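Local coordinates for protein CT253 (Chlamydia trachomatis serovar L2, PDB 6UXC) that is of unknown function but is made as a probable membrane-anchored lipoprotein, its folded part a five-stranded mixed sheet with two long helices, at residues Trp39-Glu44 with Leu168-Leu173; Ala68-Gln73 with Thr87-Ala92; Pro79-Glu84 with Arg121-Arg126; Ala116-Arg121 with Arg175-Arg180. All coordinates share one frame; numbering follows the deposited sequence.

In the fold
Contacts 1 and 4 lie in the core and share helix 165-184: contact 1 ties it to the start of helix 41-55, contact 4 lays it on strand 113-124. They also touch each other, Leu173 CD2 lying 3.9 Å from Val118 CG2. Contacts 2 and 3 lie farther from the chain's centre, their own centres about 9 Å apart, and join the connection between helix 68-72 and strand 94-105 to that helix and to the end of strand 113-124. The chemistry follows place: a buried histidine-carboxylate bond in contact 1, purely aliphatic packing in contact 4, and in contacts 2 and 3 apolar groups beside polar side chains that are bonded to backbone.

Contact 1. Residues Trp39-Glu44 with Leu168-Leu173; sequences WNLQAE and LMHQRL
The Glu44 carboxylate is gripped through both oxygens: OE2 accepts a hydrogen bond from His170 ND1 at 2.6 Å, and OE1 accepts one from Trp39 NE1 at 2.8 Å. The first is a His-carboxylate hydrogen bond between two helices, joining the first turn of helix 41-55 to helix 165-184 in the core of this DUF7499 protein. It is bent, with an N-H...O angle of 149°, and reaches OE2 on its syn side, somewhat out of the carboxylate plane. Carboxylate and imidazole planes are turned 47° against each other. Trp39 instead comes to OE1 from above the carboxylate plane, so the two donors hold the group's rotation from different directions. Glu44 gets there with CG anti to its backbone N (chi1 171°) and an extended chain beyond. The other ring nitrogen of His170, NE2, is hydrogen-bonded to Gln103 OE1 of strand 94-105, so both imidazole nitrogens have a partner, while Phe45 meets the ring edge-to-face. Leu41 adds the apolar part, its CD1 lying 3.6 Å from His170 CE1. One residue before Leu41, Asn40 caps the helix, its OD1 accepting from Ala43 N at 2.8 Å.

Contact 2. Residues Ala68-Gln73 with Thr87-Ala92; sequences AGVAAQ and TQLLPA
Val70 meets Gln88 and Leu89 with its two methyl branches, packing the short helix 68-72 against the 3-10 turn at 87-89 that precedes strand 94-105. CG2 lies against the flat amide of Gln88, 3.6 Å from OE1 and 3.7 Å from NE2. CG1, the branch anti to the backbone N (chi1 164°), instead approaches Leu89 CD1 at 4.2 Å, an apolar touch in which the two side chains run antiparallel alongside one another. No hydrogen bond crosses between the segments. Gln88 is nevertheless held, because its OE1 accepts from Ser67 N just before the helix; this bond sets the amide beside Val70, with the glutamine chain extended beyond CG. Ser67 also takes part through OG, which bonds to Val70 N. Leu89 is buried deeper, where it touches Ala22 and Leu24 of strand 19-28 as well as Phe74 and Ile125. One turn on from Val70, Gln73 folds back, and its NE2 bonds both to Leu85 O and to Val70 O. The latter bond, 2.9 Å long with an N-H...O angle of 133°, uses a lone pair in the carbonyl plane of Val70.

Contact 3. Residues Pro79-Glu84 with Arg121-Arg126; sequences PNISPE and RVFDIR
Pro79 turns its ring toward strand 113-124, where its CG touches both Arg121 and Phe123. Followed outward from CB, Arg121 first sets CG anti to the carbonyl carbon (chi1 -73°) and then runs extended through CD to NE, which bonds to Gln135 OE1 of the neighbouring strand. At the tip, NH1 lies 3.6 Å from Pro79 CG, which stands oblique to the guanidinium plane. The same NH1 bonds to the carbonyl oxygens of Phe74 and Ser76, and NH2 bonds to that of Pro77, so the buried guanidinium gathers the backbone of the segment leading into Pro79. Phe123, two residues on and on the same side of the strand, offers its ring edge to the proline: CZ is 4.1 Å from Pro79 CG. Ile81 CD1 reaches the same ring obliquely, 4.4 Å from CE2. Beyond the contact, Asp124 OD1 accepts from Arg126 N in an Asx turn as the strand ends. Around this patch, Met132 of strand 131-143 touches Pro79, Arg121 and Phe123, Phe74 meets Phe123 edge-to-face, and strand 94-105 pairs with strand 113-124 through backbone bonds at Arg121 and Phe123.

Contact 4. Residues Ala116-Arg121 with Arg175-Arg180; sequences ASVRVR and REIVAR
Ile177 reaches down from its helix to two valines of one strand, using a different part of its side chain on each. With CG1 anti to the carbonyl carbon (chi1 -73°) and CD1 extended beyond it (chi2 165°), the longer branch stretches along to Val118, where CD1 lies 4.1 Å from Val118 CG1. Nearer its root the isoleucine straddles one methyl of Val120: CG2 of that valine is 3.9 Å from Ile177 CG1 and 4.0 Å from Ile177 CG2. Both valines have CG1 anti to the backbone N, yet Val118 presents this branch and Val120 the other. The side chains of Val118 and Ile177 stand roughly perpendicular to each other, whereas Val120 meets the isoleucine more obliquely. In the fold this is alpha/beta layer packing, helix 165-184 lying on the mixed sheet, with alternate residues of strand 113-124 facing it. Val181 of the same helix touches Val120, while Ile49 of helix 41-55 packs on Ile177. About one helical turn after Ile177, Arg180 sends its guanidinium away from the valines: its NH1 forms a salt bridge with Glu176 OE1 at 3.1 Å, and its NE forms another with Glu136 OE1 of strand 131-143.

Contact 1. Residues Trp39-Glu44 with Leu168-Leu173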
loop_
_atom_site.group_PDB
_atom_site.type_symbol
_atom_site.label_atom_id
_atom_site.label_comp_id
_atom_site.label_asym_id
_atom_site.label_seq_id
_atom_site.Cartn_x
_atom_site.Cartn_y
_atom_site.Cartn_z
ATOM N N TRP A 39 -14.524 -0.683 -9.424
ATOM C CA TRP A 39 -13.660 0.316 -8.831
ATOM C C TRP A 39 -12.228 -0.009 -9.212
ATOM O O TRP A 39 -11.920 -1.098 -9.692
ATOM C CB TRP A 39 -13.830 0.404 -7.295
ATOM C CG TRP A 39 -13.198 -0.738 -6.513
ATOM C CD1 TRP A 39 -11.939 -0.786 -5.974
ATOM C CD2 TRP A 39 -13.811 -1.996 -6.192
ATOM N NE1 TRP A 39 -11.733 -2.008 -5.349
ATOM C CE2 TRP A 39 -12.868 -2.756 -5.458
ATOM C CE3 TRP A 39 -15.061 -2.548 -6.442
ATOM C CZ2 TRP A 39 -13.142 -4.051 -4.989
ATOM C CZ3 TRP A 39 -15.331 -3.828 -5.972
ATOM C CH2 TRP A 39 -14.366 -4.559 -5.252
ATOM N N ASN A 40 -11.348 0.951 -8.967
ATOM C CA ASN A 40 -9.934 0.829 -9.280
ATOM C C ASN A 40 -9.183 0.262 -8.075
ATOM O O ASN A 40 -9.201 0.855 -6.997
ATOM C CB ASN A 40 -9.392 2.209 -9.653
ATOM C CG ASN A 40 -7.933 2.188 -9.967
ATOM O OD1 ASN A 40 -7.108 2.632 -9.174
ATOM N ND2 ASN A 40 -7.595 1.667 -11.142
ATOM N N LEU A 41 -8.537 -0.891 -8.262
ATOM C CA LEU A 41 -7.856 -1.542 -7.143
ATOM C C LEU A 41 -6.777 -0.644 -6.548
ATOM O O LEU A 41 -6.667 -0.520 -5.318
ATOM C CB LEU A 41 -7.263 -2.859 -7.623
ATOM C CG LEU A 41 -7.043 -3.964 -6.616
ATOM C CD1 LEU A 41 -8.359 -4.454 -5.934
ATOM C CD2 LEU A 41 -6.371 -5.098 -7.347
ATOM N N GLN A 42 -5.964 -0.006 -7.397
ATOM C CA GLN A 42 -4.958 0.935 -6.896
ATOM C C GLN A 42 -5.581 2.010 -6.023
ATOM O O GLN A 42 -5.021 2.381 -4.976
ATOM C CB GLN A 42 -4.217 1.616 -8.050
ATOM C CG GLN A 42 -3.120 0.812 -8.646
ATOM N N ALA A 43 -6.749 2.513 -6.418
ATOM C CA ALA A 43 -7.360 3.574 -5.636
ATOM C C ALA A 43 -7.840 3.058 -4.287
ATOM O O ALA A 43 -7.678 3.733 -3.262
ATOM C CB ALA A 43 -8.510 4.212 -6.407
ATOM N N GLU A 44 -8.445 1.861 -4.262
ATOM C CA GLU A 44 -8.829 1.256 -2.996
ATOM C C GLU A 44 -7.612 1.092 -2.099
ATOM O O GLU A 44 -7.644 1.441 -0.909
ATOM C CB GLU A 44 -9.493 -0.102 -3.223
ATOM C CG GLU A 44 -9.724 -0.885 -1.885
ATOM C CD GLU A 44 -10.012 -2.365 -2.071
ATOM O OE1 GLU A 44 -10.064 -2.855 -3.240
ATOM O OE2 GLU A 44 -10.149 -3.029 -1.001
ATOM N N LEU A 168 -12.519 -9.547 2.850
ATOM C CA LEU A 168 -11.860 -10.197 3.981
ATOM C C LEU A 168 -10.358 -10.273 3.739
ATOM O O LEU A 168 -9.547 -9.965 4.624
ATOM C CB LEU A 168 -12.447 -11.596 4.160
ATOM C CG LEU A 168 -13.885 -11.660 4.670
ATOM C CD1 LEU A 168 -14.527 -13.041 4.453
ATOM C CD2 LEU A 168 -13.895 -11.324 6.148
ATOM N N MET A 169 -9.980 -10.696 2.530
ATOM C CA MET A 169 -8.578 -10.815 2.158
ATOM C C MET A 169 -7.891 -9.456 2.207
ATOM O O MET A 169 -6.820 -9.308 2.815
ATOM C CB MET A 169 -8.485 -11.436 0.761
ATOM C CG MET A 169 -7.091 -11.789 0.298
ATOM S SD MET A 169 -6.353 -10.461 -0.655
ATOM C CE MET A 169 -7.299 -10.553 -2.183
ATOM N N HIS A 170 -8.521 -8.444 1.613
ATOM C CA HIS A 170 -7.939 -7.100 1.626
ATOM C C HIS A 170 -7.728 -6.584 3.041
ATOM O O HIS A 170 -6.682 -5.996 3.346
ATOM C CB HIS A 170 -8.836 -6.143 0.862
ATOM C CG HIS A 170 -8.747 -6.290 -0.619
ATOM N ND1 HIS A 170 -9.401 -5.444 -1.481
ATOM C CD2 HIS A 170 -8.100 -7.193 -1.398
ATOM C CE1 HIS A 170 -9.154 -5.805 -2.727
ATOM N NE2 HIS A 170 -8.372 -6.871 -2.700
ATOM N N GLN A 171 -8.731 -6.750 3.901
ATOM C CA GLN A 171 -8.644 -6.238 5.263
ATOM C C GLN A 171 -7.425 -6.808 5.981
ATOM O O GLN A 171 -6.657 -6.069 6.610
ATOM C CB GLN A 171 -9.940 -6.577 5.997
ATOM C CG GLN A 171 -10.109 -5.901 7.322
ATOM C CD GLN A 171 -11.401 -6.311 7.985
ATOM O OE1 GLN A 171 -11.710 -7.498 8.074
ATOM N NE2 GLN A 171 -12.173 -5.334 8.437
ATOM N N ARG A 172 -7.200 -8.113 5.859
ATOM C CA ARG A 172 -6.060 -8.708 6.555
ATOM C C ARG A 172 -4.752 -8.188 5.970
ATOM O O ARG A 172 -3.798 -7.905 6.708
ATOM C CB ARG A 172 -6.113 -10.237 6.486
ATOM C CG ARG A 172 -7.163 -10.871 7.394
ATOM C CD ARG A 172 -6.836 -12.345 7.684
ATOM N NE ARG A 172 -6.572 -13.044 6.438
ATOM C CZ ARG A 172 -7.521 -13.549 5.653
ATOM N NH1 ARG A 172 -8.801 -13.473 6.016
ATOM N NH2 ARG A 172 -7.185 -14.154 4.520
ATOM N N LEU A 173 -4.699 -8.057 4.646
ATOM C CA LEU A 173 -3.502 -7.560 3.987
ATOM C C LEU A 173 -3.206 -6.116 4.376
ATOM O O LEU A 173 -2.047 -5.773 4.654
ATOM C CB LEU A 173 -3.675 -7.707 2.481
ATOM C CG LEU A 173 -2.497 -7.363 1.589
ATOM C CD1 LEU A 173 -1.243 -8.144 1.948
ATOM C CD2 LEU A 173 -2.899 -7.620 0.138
#

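Contact 2. Residues Ala68-Gln73 with Thr87-Ala92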
loop_
_atom_site.group_PDB
_atom_site.type_symbol
_atom_site.label_atom_id
_atom_site.label_comp_id
_atom_site.label_asym_id
_atom_site.label_seq_id
_atom_site.Cartn_x
_atom_site.Cartn_y
_atom_site.Cartn_z
ATOM N N ALA A 68 4.555 12.404 -10.768
ATOM C CA ALA A 68 4.531 11.005 -11.179
ATOM C C ALA A 68 5.924 10.405 -11.194
ATOM O O ALA A 68 6.129 9.291 -10.694
ATOM C CB ALA A 68 3.888 10.885 -12.564
ATOM N N GLY A 69 6.897 11.153 -11.709
ATOM C CA GLY A 69 8.228 10.603 -11.866
ATOM C C GLY A 69 8.958 10.540 -10.551
ATOM O O GLY A 69 9.781 9.646 -10.334
ATOM N N VAL A 70 8.637 11.451 -9.641
ATOM C CA VAL A 70 9.268 11.418 -8.335
ATOM C C VAL A 70 8.737 10.242 -7.523
ATOM O O VAL A 70 9.488 9.588 -6.807
ATOM C CB VAL A 70 9.063 12.754 -7.606
ATOM C CG1 VAL A 70 9.357 12.640 -6.105
ATOM C CG2 VAL A 70 9.957 13.830 -8.243
ATOM N N ALA A 71 7.435 9.983 -7.586
ATOM C CA ALA A 71 6.923 8.803 -6.897
ATOM C C ALA A 71 7.436 7.527 -7.554
ATOM O O ALA A 71 7.802 6.554 -6.874
ATOM C CB ALA A 71 5.396 8.820 -6.897
ATOM N N ALA A 72 7.470 7.514 -8.887
ATOM C CA ALA A 72 7.765 6.270 -9.585
ATOM C C ALA A 72 9.145 5.749 -9.243
ATOM O O ALA A 72 9.370 4.525 -9.226
ATOM C CB ALA A 72 7.631 6.492 -11.091
ATOM N N GLN A 73 10.101 6.645 -8.998
ATOM C CA GLN A 73 11.466 6.185 -8.803
ATOM C C GLN A 73 11.579 5.230 -7.619
ATOM O O GLN A 73 12.473 4.381 -7.597
ATOM C CB GLN A 73 12.403 7.390 -8.656
ATOM C CG GLN A 73 12.204 8.164 -7.475
ATOM C CD GLN A 73 12.858 9.541 -7.568
ATOM O OE1 GLN A 73 13.854 9.760 -8.256
ATOM N NE2 GLN A 73 12.297 10.459 -6.850
ATOM N N THR A 87 13.154 15.664 -2.520
ATOM C CA THR A 87 12.732 16.817 -1.717
ATOM C C THR A 87 11.227 17.044 -1.749
ATOM O O THR A 87 10.674 17.630 -0.815
ATOM C CB THR A 87 13.438 18.074 -2.201
ATOM O OG1 THR A 87 13.106 18.318 -3.574
ATOM C CG2 THR A 87 14.947 17.919 -2.033
ATOM N N GLN A 88 10.549 16.589 -2.803
ATOM C CA GLN A 88 9.096 16.754 -2.867
ATOM C C GLN A 88 8.357 15.953 -1.809
ATOM O O GLN A 88 7.170 16.216 -1.564
ATOM C CB GLN A 88 8.586 16.354 -4.246
ATOM C CG GLN A 88 8.903 17.358 -5.327
ATOM C CD GLN A 88 8.476 16.895 -6.695
ATOM O OE1 GLN A 88 7.567 16.064 -6.839
ATOM N NE2 GLN A 88 9.149 17.399 -7.710
ATOM N N LEU A 89 9.032 15.026 -1.139
ATOM C CA LEU A 89 8.413 14.258 -0.066
ATOM C C LEU A 89 8.770 14.776 1.313
ATOM O O LEU A 89 8.197 14.323 2.307
ATOM C CB LEU A 89 8.804 12.801 -0.207
ATOM C CG LEU A 89 8.188 12.319 -1.536
ATOM C CD1 LEU A 89 8.999 11.278 -2.183
ATOM C CD2 LEU A 89 6.724 11.895 -1.361
ATOM N N LEU A 90 9.677 15.734 1.410
ATOM C CA LEU A 90 9.857 16.402 2.669
ATOM C C LEU A 90 8.563 17.147 2.978
ATOM O O LEU A 90 7.877 17.590 2.041
ATOM C CB LEU A 90 11.011 17.370 2.582
ATOM C CG LEU A 90 12.363 16.705 2.252
ATOM C CD1 LEU A 90 13.446 17.758 2.062
ATOM C CD2 LEU A 90 12.774 15.713 3.356
ATOM N N PRO A 91 8.201 17.295 4.264
ATOM C CA PRO A 91 9.003 17.024 5.468
ATOM C C PRO A 91 8.873 15.628 6.052
ATOM O O PRO A 91 9.194 15.425 7.236
ATOM C CB PRO A 91 8.446 18.039 6.466
ATOM C CG PRO A 91 6.972 18.063 6.101
ATOM C CD PRO A 91 6.940 17.996 4.597
ATOM N N ALA A 92 8.415 14.680 5.248
ATOM C CA ALA A 92 8.439 13.308 5.721
ATOM C C ALA A 92 9.876 12.869 6.004
ATOM O O ALA A 92 10.844 13.318 5.363
ATOM C CB ALA A 92 7.805 12.376 4.709
#

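Contact 3. Residues Pro79-Glu84 with Arg121-Arg126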
loop_
_atom_site.group_PDB
_atom_site.type_symbol
_atom_site.label_atom_id
_atom_site.label_comp_id
_atom_site.label_asym_id
_atom_site.label_seq_id
_atom_site.Cartn_x
_atom_site.Cartn_y
_atom_site.Cartn_z
ATOM N N PRO A 79 16.505 0.955 -7.232
ATOM C CA PRO A 79 16.316 2.410 -7.215
ATOM C C PRO A 79 17.633 3.148 -7.295
ATOM O O PRO A 79 18.672 2.691 -6.822
ATOM C CB PRO A 79 15.627 2.670 -5.868
ATOM C CG PRO A 79 15.122 1.355 -5.399
ATOM C CD PRO A 79 16.004 0.306 -6.016
ATOM N N ASN A 80 17.574 4.332 -7.884
ATOM C CA ASN A 80 18.708 5.241 -7.922
ATOM C C ASN A 80 18.089 6.623 -7.764
ATOM O O ASN A 80 17.544 7.160 -8.733
ATOM C CB ASN A 80 19.502 5.118 -9.211
ATOM C CG ASN A 80 20.774 5.900 -9.138
ATOM O OD1 ASN A 80 20.742 7.123 -9.063
ATOM N ND2 ASN A 80 21.899 5.209 -9.107
ATOM N N ILE A 81 18.126 7.161 -6.540
ATOM C CA ILE A 81 17.363 8.355 -6.157
ATOM C C ILE A 81 18.333 9.322 -5.479
ATOM O O ILE A 81 18.752 9.078 -4.346
ATOM C CB ILE A 81 16.195 8.021 -5.221
ATOM C CG1 ILE A 81 15.300 6.937 -5.855
ATOM C CG2 ILE A 81 15.344 9.247 -4.900
ATOM C CD1 ILE A 81 14.225 6.425 -4.967
ATOM N N SER A 82 18.666 10.415 -6.156
ATOM C CA SER A 82 19.507 11.449 -5.553
ATOM C C SER A 82 18.715 12.193 -4.488
ATOM O O SER A 82 17.487 12.206 -4.513
ATOM C CB SER A 82 19.953 12.455 -6.603
ATOM O OG SER A 82 18.823 13.247 -6.984
ATOM N N PRO A 83 19.389 12.827 -3.537
ATOM C CA PRO A 83 18.635 13.607 -2.550
ATOM C C PRO A 83 17.770 14.685 -3.182
ATOM O O PRO A 83 16.669 14.981 -2.695
ATOM C CB PRO A 83 19.739 14.205 -1.658
ATOM C CG PRO A 83 20.913 13.311 -1.848
ATOM C CD PRO A 83 20.835 12.816 -3.264
ATOM N N GLU A 84 18.276 15.316 -4.241
ATOM C CA GLU A 84 17.500 16.336 -4.930
ATOM C C GLU A 84 16.168 15.782 -5.391
ATOM O O GLU A 84 15.169 16.502 -5.406
ATOM C CB GLU A 84 18.300 16.842 -6.134
ATOM C CG GLU A 84 17.633 17.884 -6.983
ATOM C CD GLU A 84 18.505 18.283 -8.177
ATOM O OE1 GLU A 84 18.999 17.386 -8.910
ATOM O OE2 GLU A 84 18.712 19.494 -8.369
ATOM N N ARG A 121 7.851 -1.301 0.445
ATOM C CA ARG A 121 9.134 -0.681 0.682
ATOM C C ARG A 121 8.966 0.515 1.604
ATOM O O ARG A 121 7.978 1.244 1.516
ATOM C CB ARG A 121 9.768 -0.220 -0.616
ATOM C CG ARG A 121 10.290 -1.330 -1.447
ATOM C CD ARG A 121 10.685 -0.830 -2.792
ATOM N NE ARG A 121 11.489 -1.808 -3.505
ATOM C CZ ARG A 121 12.094 -1.564 -4.657
ATOM N NH1 ARG A 121 11.930 -0.387 -5.245
ATOM N NH2 ARG A 121 12.869 -2.492 -5.204
ATOM N N VAL A 122 9.946 0.730 2.475
ATOM C CA VAL A 122 10.044 1.979 3.223
ATOM C C VAL A 122 11.430 2.544 2.980
ATOM O O VAL A 122 12.427 1.827 3.101
ATOM C CB VAL A 122 9.809 1.777 4.729
ATOM C CG1 VAL A 122 9.918 3.116 5.440
ATOM C CG2 VAL A 122 8.464 1.164 4.966
ATOM N N PHE A 123 11.484 3.827 2.670
ATOM C CA PHE A 123 12.734 4.539 2.452
ATOM C C PHE A 123 12.903 5.577 3.547
ATOM O O PHE A 123 11.931 6.230 3.931
ATOM C CB PHE A 123 12.751 5.265 1.120
ATOM C CG PHE A 123 12.749 4.361 -0.097
ATOM C CD1 PHE A 123 11.596 3.717 -0.507
ATOM C CD2 PHE A 123 13.931 4.147 -0.798
ATOM C CE1 PHE A 123 11.620 2.894 -1.624
ATOM C CE2 PHE A 123 13.956 3.347 -1.901
ATOM C CZ PHE A 123 12.799 2.716 -2.318
ATOM N N ASP A 124 14.138 5.751 4.007
ATOM C CA ASP A 124 14.511 6.801 4.946
ATOM C C ASP A 124 15.043 7.966 4.130
ATOM O O ASP A 124 16.022 7.797 3.403
ATOM C CB ASP A 124 15.588 6.287 5.898
ATOM C CG ASP A 124 15.897 7.227 7.031
ATOM O OD1 ASP A 124 15.538 8.427 6.998
ATOM O OD2 ASP A 124 16.563 6.733 7.983
ATOM N N ILE A 125 14.409 9.134 4.229
ATOM C CA ILE A 125 14.875 10.283 3.459
ATOM C C ILE A 125 15.397 11.403 4.367
ATOM O O ILE A 125 15.504 12.567 3.947
ATOM C CB ILE A 125 13.796 10.773 2.470
ATOM C CG1 ILE A 125 12.535 11.249 3.182
ATOM C CG2 ILE A 125 13.436 9.659 1.459
ATOM C CD1 ILE A 125 11.605 12.034 2.287
ATOM N N ARG A 126 15.787 11.069 5.599
ATOM C CA ARG A 126 16.424 12.040 6.460
ATOM C C ARG A 126 17.865 12.300 6.034
ATOM O O ARG A 126 18.490 11.516 5.314
ATOM C CB ARG A 126 16.392 11.542 7.905
ATOM C CG ARG A 126 14.953 11.409 8.407
ATOM C CD ARG A 126 14.924 10.866 9.836
ATOM N NE ARG A 126 15.263 9.459 9.799
ATOM C CZ ARG A 126 15.340 8.663 10.853
ATOM N NH1 ARG A 126 15.124 9.133 12.076
ATOM N NH2 ARG A 126 15.646 7.388 10.673
#

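Contact 4. Residues Ala116-Arg121 with Arg175-Arg180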
loop_
_atom_site.group_PDB
_atom_site.type_symbol
_atom_site.label_atom_id
_atom_site.label_comp_id
_atom_site.label_asym_id
_atom_site.label_seq_id
_atom_site.Cartn_x
_atom_site.Cartn_y
_atom_site.Cartn_z
ATOM N N ALA A 116 -3.941 -11.732 -3.144
ATOM C CA ALA A 116 -3.209 -10.563 -3.586
ATOM C C ALA A 116 -1.841 -10.546 -2.925
ATOM O O ALA A 116 -1.649 -11.077 -1.828
ATOM C CB ALA A 116 -3.943 -9.256 -3.282
ATOM N N SER A 117 -0.895 -9.946 -3.619
ATOM C CA SER A 117 0.496 -9.906 -3.197
ATOM C C SER A 117 0.974 -8.476 -3.355
ATOM O O SER A 117 0.765 -7.872 -4.412
ATOM C CB SER A 117 1.345 -10.865 -4.044
ATOM O OG SER A 117 2.701 -10.842 -3.667
ATOM N N VAL A 118 1.620 -7.934 -2.320
ATOM C CA VAL A 118 2.060 -6.539 -2.322
ATOM C C VAL A 118 3.523 -6.461 -1.903
ATOM O O VAL A 118 3.897 -6.996 -0.850
ATOM C CB VAL A 118 1.207 -5.673 -1.377
ATOM C CG1 VAL A 118 1.806 -4.263 -1.248
ATOM C CG2 VAL A 118 -0.226 -5.637 -1.859
ATOM N N ARG A 119 4.345 -5.770 -2.705
ATOM C CA ARG A 119 5.705 -5.448 -2.284
ATOM C C ARG A 119 5.689 -4.115 -1.538
ATOM O O ARG A 119 5.324 -3.072 -2.101
ATOM C CB ARG A 119 6.710 -5.389 -3.432
ATOM C CG ARG A 119 8.117 -5.131 -2.895
ATOM C CD ARG A 119 9.162 -5.041 -3.987
ATOM N NE ARG A 119 9.261 -6.267 -4.739
ATOM C CZ ARG A 119 8.922 -6.411 -6.015
ATOM N NH1 ARG A 119 8.454 -5.400 -6.734
ATOM N NH2 ARG A 119 9.060 -7.595 -6.575
ATOM N N VAL A 120 6.044 -4.165 -0.262
ATOM C CA VAL A 120 6.120 -2.986 0.585
ATOM C C VAL A 120 7.578 -2.578 0.697
ATOM O O VAL A 120 8.435 -3.407 1.020
ATOM C CB VAL A 120 5.522 -3.254 1.977
ATOM C CG1 VAL A 120 5.587 -1.995 2.823
ATOM C CG2 VAL A 120 4.066 -3.742 1.872
ATOM N N ARG A 121 7.851 -1.301 0.445
ATOM C CA ARG A 121 9.134 -0.681 0.682
ATOM C C ARG A 121 8.966 0.515 1.604
ATOM O O ARG A 121 7.978 1.244 1.516
ATOM C CB ARG A 121 9.768 -0.220 -0.616
ATOM C CG ARG A 121 10.290 -1.330 -1.447
ATOM C CD ARG A 121 10.685 -0.830 -2.792
ATOM N NE ARG A 121 11.489 -1.808 -3.505
ATOM C CZ ARG A 121 12.094 -1.564 -4.657
ATOM N NH1 ARG A 121 11.930 -0.387 -5.245
ATOM N NH2 ARG A 121 12.869 -2.492 -5.204
ATOM N N ARG A 175 -4.069 -4.587 7.093
ATOM C CA ARG A 175 -3.623 -4.600 8.481
ATOM C C ARG A 175 -2.160 -5.006 8.584
ATOM O O ARG A 175 -1.390 -4.373 9.316
ATOM C CB ARG A 175 -4.481 -5.554 9.295
ATOM C CG ARG A 175 -5.882 -5.082 9.568
ATOM C CD ARG A 175 -6.600 -6.201 10.281
ATOM N NE ARG A 175 -8.009 -5.931 10.521
ATOM C CZ ARG A 175 -8.968 -6.848 10.434
ATOM N NH1 ARG A 175 -8.681 -8.096 10.080
ATOM N NH2 ARG A 175 -10.223 -6.510 10.683
ATOM N N GLU A 176 -1.748 -6.021 7.817
ATOM C CA GLU A 176 -0.365 -6.484 7.885
ATOM C C GLU A 176 0.591 -5.455 7.306
ATOM O O GLU A 176 1.698 -5.261 7.828
ATOM C CB GLU A 176 -0.173 -7.816 7.152
ATOM C CG GLU A 176 1.255 -8.378 7.354
ATOM C CD GLU A 176 1.478 -9.800 6.809
ATOM O OE1 GLU A 176 2.138 -10.603 7.508
ATOM O OE2 GLU A 176 1.040 -10.114 5.697
ATOM N N ILE A 177 0.195 -4.806 6.212
ATOM C CA ILE A 177 1.060 -3.811 5.593
ATOM C C ILE A 177 1.384 -2.719 6.606
ATOM O O ILE A 177 2.545 -2.340 6.799
ATOM C CB ILE A 177 0.398 -3.234 4.333
ATOM C CG1 ILE A 177 0.403 -4.260 3.187
ATOM C CG2 ILE A 177 1.096 -1.970 3.928
ATOM C CD1 ILE A 177 -0.539 -3.880 2.051
ATOM N N VAL A 178 0.355 -2.197 7.269
ATOM C CA VAL A 178 0.590 -1.078 8.169
ATOM C C VAL A 178 1.330 -1.533 9.418
ATOM O O VAL A 178 2.180 -0.797 9.927
ATOM C CB VAL A 178 -0.729 -0.370 8.499
ATOM C CG1 VAL A 178 -0.526 0.646 9.601
ATOM C CG2 VAL A 178 -1.263 0.329 7.260
ATOM N N ALA A 179 1.081 -2.755 9.900
ATOM C CA ALA A 179 1.815 -3.239 11.068
ATOM C C ALA A 179 3.305 -3.327 10.775
ATOM O O ALA A 179 4.134 -2.976 11.630
ATOM C CB ALA A 179 1.291 -4.610 11.511
ATOM N N ARG A 180 3.661 -3.792 9.565
ATOM C CA ARG A 180 5.062 -3.884 9.176
ATOM C C ARG A 180 5.687 -2.506 9.015
ATOM O O ARG A 180 6.821 -2.280 9.462
ATOM C CB ARG A 180 5.190 -4.665 7.872
ATOM C CG ARG A 180 4.816 -6.125 8.023
ATOM C CD ARG A 180 5.809 -6.868 8.918
ATOM N NE ARG A 180 6.085 -8.179 8.354
ATOM C CZ ARG A 180 5.321 -9.250 8.536
ATOM N NH1 ARG A 180 4.229 -9.176 9.289
ATOM N NH2 ARG A 180 5.659 -10.400 7.966
#